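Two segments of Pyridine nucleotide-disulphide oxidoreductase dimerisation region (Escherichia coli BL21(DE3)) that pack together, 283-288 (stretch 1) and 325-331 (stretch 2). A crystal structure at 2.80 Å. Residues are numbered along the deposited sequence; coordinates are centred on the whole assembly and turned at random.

Stretch 1 (283-288) VDKRLH
Stretch 2 325-331: GKRSTDD

The two stretches lie in one chain and bury 348 Å² between them. Stretch 1 has no regular helix or strand. Its phi/psi values are -73/-11 at Lys 285 (chi1 p, 43°), -105/17 at Arg 286 (chi1 m) and 58/42 at Leu 287 (chi1 m). Stretch 2 is loop until a 3-10 segment at 329-331.

Gly 325 makes no contact. Its phi/psi of 65/-107 is a backbone shape that favours glycine.

Lys 326 is extended (-160/122), and its CA-to-CB bond points toward stretch 1. Its chi angles run t, t, p, t. Its CD packs 3.4 Å from CG of Arg 286, so the aliphatic parts of the two side chains touch. Its NZ lies over one face of the Arg 286 guanidinium, 4.2 Å from NH1, so like charges lie close together. The same NZ is 2.9 Å from NZ of Lys 285. Both are donors of like charge, so this is no hydrogen bond.

The CA-to-CB bond of Arg 327 (-89/169) points away from stretch 1.

Ser 328 (-148/161, chi1 148°, between wells) is buried. Its OG lies 3.1 Å from CD of Lys 285 and accepts a hydrogen bond from N of Asp 330 at 2.6 Å. Its CA makes a CA-H...O contact of 3.4 Å with O of Lys 285.

Thr 329 (-71/-18, chi1 p) sets the register, with its CA 4.7 Å from CA of Lys 285. Its N donates to O of Lys 285 at 2.7 Å and 163°, the one hydrogen bond across the contact. Its OG1 is 3.4 Å from CB of Lys 285.

Asp 330 (-66/-9, chi1 m) brings OD1 to 3.6 Å from CD of Lys 285. OD1 is 4.1 Å from NZ of Lys 285, beyond a salt bridge.

Asp 331 (-81/-6, chi1 m) closes the turn: its N donates to O of Ser 328 at 3.1 Å. Its OD1 accepts a weak bond from N of Ser 328 at 2.9 Å.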

ATOM      1  N   VAL B 283      17.873   3.427 -29.865  1.00 16.53           N
ATOM      2  CA  VAL B 283      18.687   2.623 -28.962  1.00 20.10           C
ATOM      3  C   VAL B 283      18.452   1.139 -29.210  1.00 25.66           C
ATOM      4  O   VAL B 283      17.432   0.725 -29.765  1.00 23.51           O
ATOM      5  CB  VAL B 283      18.404   2.954 -27.479  1.00 19.61           C
ATOM      6  CG1 VAL B 283      19.174   4.189 -27.054  1.00 12.03           C
ATOM      7  CG2 VAL B 283      16.912   3.143 -27.255  1.00 22.85           C
ATOM      8  N   ASP B 284      19.421   0.339 -28.773  1.00 38.60           N
ATOM      9  CA  ASP B 284      19.330  -1.113 -28.817  1.00 20.85           C
ATOM     10  C   ASP B 284      18.343  -1.597 -27.758  1.00 22.55           C
ATOM     11  O   ASP B 284      17.672  -0.815 -27.077  1.00 18.21           O
ATOM     12  CB  ASP B 284      20.703  -1.738 -28.581  1.00 17.95           C
ATOM     13  CG  ASP B 284      21.560  -1.771 -29.824  1.00 23.55           C
ATOM     14  OD1 ASP B 284      21.095  -1.315 -30.888  1.00 52.46           O
ATOM     15  OD2 ASP B 284      22.707  -2.258 -29.731  1.00 25.05           O
ATOM     16  N   LYS B 285      18.253  -2.920 -27.607  1.00 24.32           N
ATOM     17  CA  LYS B 285      17.746  -3.485 -26.365  1.00 27.84           C
ATOM     18  C   LYS B 285      18.757  -3.347 -25.236  1.00 22.33           C
ATOM     19  O   LYS B 285      18.413  -3.599 -24.076  1.00 17.49           O
ATOM     20  CB  LYS B 285      17.370  -4.956 -26.561  1.00 28.16           C
ATOM     21  CG  LYS B 285      18.376  -5.769 -27.366  1.00 27.50           C
ATOM     22  CD  LYS B 285      18.638  -7.125 -26.726  1.00 23.25           C
ATOM     23  CE  LYS B 285      19.352  -8.069 -27.683  1.00 45.77           C
ATOM     24  NZ  LYS B 285      19.280  -9.492 -27.241  1.00 44.21           N
ATOM     25  N   ARG B 286      19.991  -2.958 -25.556  1.00 16.97           N
ATOM     26  CA  ARG B 286      21.019  -2.646 -24.575  1.00 20.18           C
ATOM     27  C   ARG B 286      21.243  -1.147 -24.439  1.00 30.41           C
ATOM     28  O   ARG B 286      22.280  -0.727 -23.913  1.00 23.13           O
ATOM     29  CB  ARG B 286      22.324  -3.342 -24.951  1.00 20.85           C
ATOM     30  CG  ARG B 286      22.183  -4.833 -25.110  1.00 19.22           C
ATOM     31  CD  ARG B 286      22.899  -5.328 -26.354  1.00 40.62           C
ATOM     32  NE  ARG B 286      21.996  -5.470 -27.491  1.00 34.38           N
ATOM     33  CZ  ARG B 286      22.193  -6.318 -28.494  1.00 46.53           C
ATOM     34  NH1 ARG B 286      23.258  -7.107 -28.495  1.00 49.20           N
ATOM     35  NH2 ARG B 286      21.320  -6.383 -29.490  1.00 58.34           N
ATOM     36  N   LEU B 287      20.297  -0.336 -24.921  1.00 32.08           N
ATOM     37  CA  LEU B 287      20.369   1.122 -24.825  1.00 26.19           C
ATOM     38  C   LEU B 287      21.628   1.660 -25.500  1.00 26.76           C
ATOM     39  O   LEU B 287      22.298   2.559 -24.985  1.00 13.62           O
ATOM     40  CB  LEU B 287      20.280   1.578 -23.371  1.00 18.79           C
ATOM     41  CG  LEU B 287      19.039   1.033 -22.667  1.00 16.25           C
ATOM     42  CD1 LEU B 287      19.302   0.866 -21.189  1.00 21.17           C
ATOM     43  CD2 LEU B 287      17.842   1.940 -22.910  1.00 17.48           C
ATOM     44  N   HIS B 288      21.951   1.101 -26.662  1.00 33.29           N
ATOM     45  CA  HIS B 288      23.098   1.519 -27.454  1.00 21.22           C
ATOM     46  C   HIS B 288      22.621   2.446 -28.565  1.00 25.18           C
ATOM     47  O   HIS B 288      21.801   2.047 -29.399  1.00 28.48           O
ATOM     48  CB  HIS B 288      23.820   0.311 -28.052  1.00 18.79           C
ATOM     49  CG  HIS B 288      24.820  -0.316 -27.132  1.00 18.98           C
ATOM     50  ND1 HIS B 288      25.994   0.309 -26.770  1.00 32.03           N
ATOM     51  CD2 HIS B 288      24.827  -1.518 -26.509  1.00 21.03           C
ATOM     52  CE1 HIS B 288      26.679  -0.479 -25.960  1.00 21.80           C
ATOM     53  NE2 HIS B 288      25.992  -1.594 -25.785  1.00 21.41           N
ATOM     54  N   GLY B 325      27.694 -10.582 -18.332  1.00 28.29           N
ATOM     55  CA  GLY B 325      27.122 -10.550 -19.659  1.00  8.81           C
ATOM     56  C   GLY B 325      26.174  -9.392 -19.887  1.00 23.59           C
ATOM     57  O   GLY B 325      26.612  -8.242 -19.992  1.00 26.02           O
ATOM     58  N   LYS B 326      24.874  -9.667 -19.942  1.00 27.34           N
ATOM     59  CA  LYS B 326      23.965  -8.685 -20.522  1.00 17.05           C
ATOM     60  C   LYS B 326      22.533  -8.923 -20.074  1.00 52.43           C
ATOM     61  O   LYS B 326      21.983 -10.008 -20.294  1.00 30.92           O
ATOM     62  CB  LYS B 326      24.063  -8.748 -22.035  1.00 16.17           C
ATOM     63  CG  LYS B 326      23.520  -7.551 -22.756  1.00 41.33           C
ATOM     64  CD  LYS B 326      23.119  -7.966 -24.148  1.00 41.97           C
ATOM     65  CE  LYS B 326      21.754  -8.610 -24.149  1.00 40.13           C
ATOM     66  NZ  LYS B 326      21.535  -9.361 -25.409  1.00 54.21           N
ATOM     67  N   ARG B 327      21.938  -7.911 -19.451  1.00 42.29           N
ATOM     68  CA  ARG B 327      20.494  -7.771 -19.393  1.00 22.24           C
ATOM     69  C   ARG B 327      20.032  -6.968 -20.607  1.00 21.36           C
ATOM     70  O   ARG B 327      20.836  -6.381 -21.333  1.00 24.58           O
ATOM     71  CB  ARG B 327      20.066  -7.094 -18.091  1.00 17.52           C
ATOM     72  CG  ARG B 327      19.832  -8.058 -16.938  1.00 21.36           C
ATOM     73  CD  ARG B 327      18.711  -7.579 -16.030  1.00 24.14           C
ATOM     74  NE  ARG B 327      17.520  -7.209 -16.788  1.00 14.26           N
ATOM     75  CZ  ARG B 327      16.879  -6.055 -16.649  1.00  8.41           C
ATOM     76  NH1 ARG B 327      17.314  -5.157 -15.779  1.00 21.17           N
ATOM     77  NH2 ARG B 327      15.805  -5.797 -17.380  1.00 16.69           N
ATOM     78  N   SER B 328      18.722  -6.944 -20.830  1.00 16.56           N
ATOM     79  CA  SER B 328      18.199  -6.308 -22.031  1.00 15.72           C
ATOM     80  C   SER B 328      16.830  -5.711 -21.746  1.00 18.05           C
ATOM     81  O   SER B 328      16.167  -6.065 -20.770  1.00 23.40           O
ATOM     82  CB  SER B 328      18.109  -7.304 -23.191  1.00 20.21           C
ATOM     83  OG  SER B 328      17.021  -6.988 -24.038  1.00 28.49           O
ATOM     84  N   THR B 329      16.416  -4.782 -22.614  1.00 13.22           N
ATOM     85  CA  THR B 329      15.039  -4.308 -22.564  1.00 20.66           C
ATOM     86  C   THR B 329      14.063  -5.368 -23.051  1.00 23.46           C
ATOM     87  O   THR B 329      12.865  -5.271 -22.764  1.00 20.15           O
ATOM     88  CB  THR B 329      14.864  -3.027 -23.387  1.00 25.66           C
ATOM     89  OG1 THR B 329      14.992  -3.326 -24.784  1.00 27.21           O
ATOM     90  CG2 THR B 329      15.894  -1.981 -22.987  1.00 22.62           C
ATOM     91  N   ASP B 330      14.548  -6.379 -23.779  1.00 19.84           N
ATOM     92  CA  ASP B 330      13.727  -7.536 -24.108  1.00 32.16           C
ATOM     93  C   ASP B 330      13.357  -8.354 -22.878  1.00 34.77           C
ATOM     94  O   ASP B 330      12.545  -9.277 -22.991  1.00 25.24           O
ATOM     95  CB  ASP B 330      14.448  -8.434 -25.119  1.00 30.05           C
ATOM     96  CG  ASP B 330      14.511  -7.823 -26.508  1.00 46.16           C
ATOM     97  OD1 ASP B 330      15.336  -8.288 -27.324  1.00 31.63           O
ATOM     98  OD2 ASP B 330      13.739  -6.881 -26.787  1.00 35.43           O
ATOM     99  N   ASP B 331      13.942  -8.053 -21.718  1.00 26.23           N
ATOM    100  CA  ASP B 331      13.576  -8.715 -20.472  1.00 21.37           C
ATOM    101  C   ASP B 331      12.321  -8.129 -19.841  1.00 22.87           C
ATOM    102  O   ASP B 331      11.838  -8.676 -18.845  1.00 15.71           O
ATOM    103  CB  ASP B 331      14.728  -8.630 -19.468  1.00 15.93           C
ATOM    104  CG  ASP B 331      15.872  -9.563 -19.807  1.00 21.80           C
ATOM    105  OD1 ASP B 331      16.819  -9.122 -20.491  1.00 25.32           O
ATOM    106  OD2 ASP B 331      15.827 -10.736 -19.385  1.00 33.59           O
TER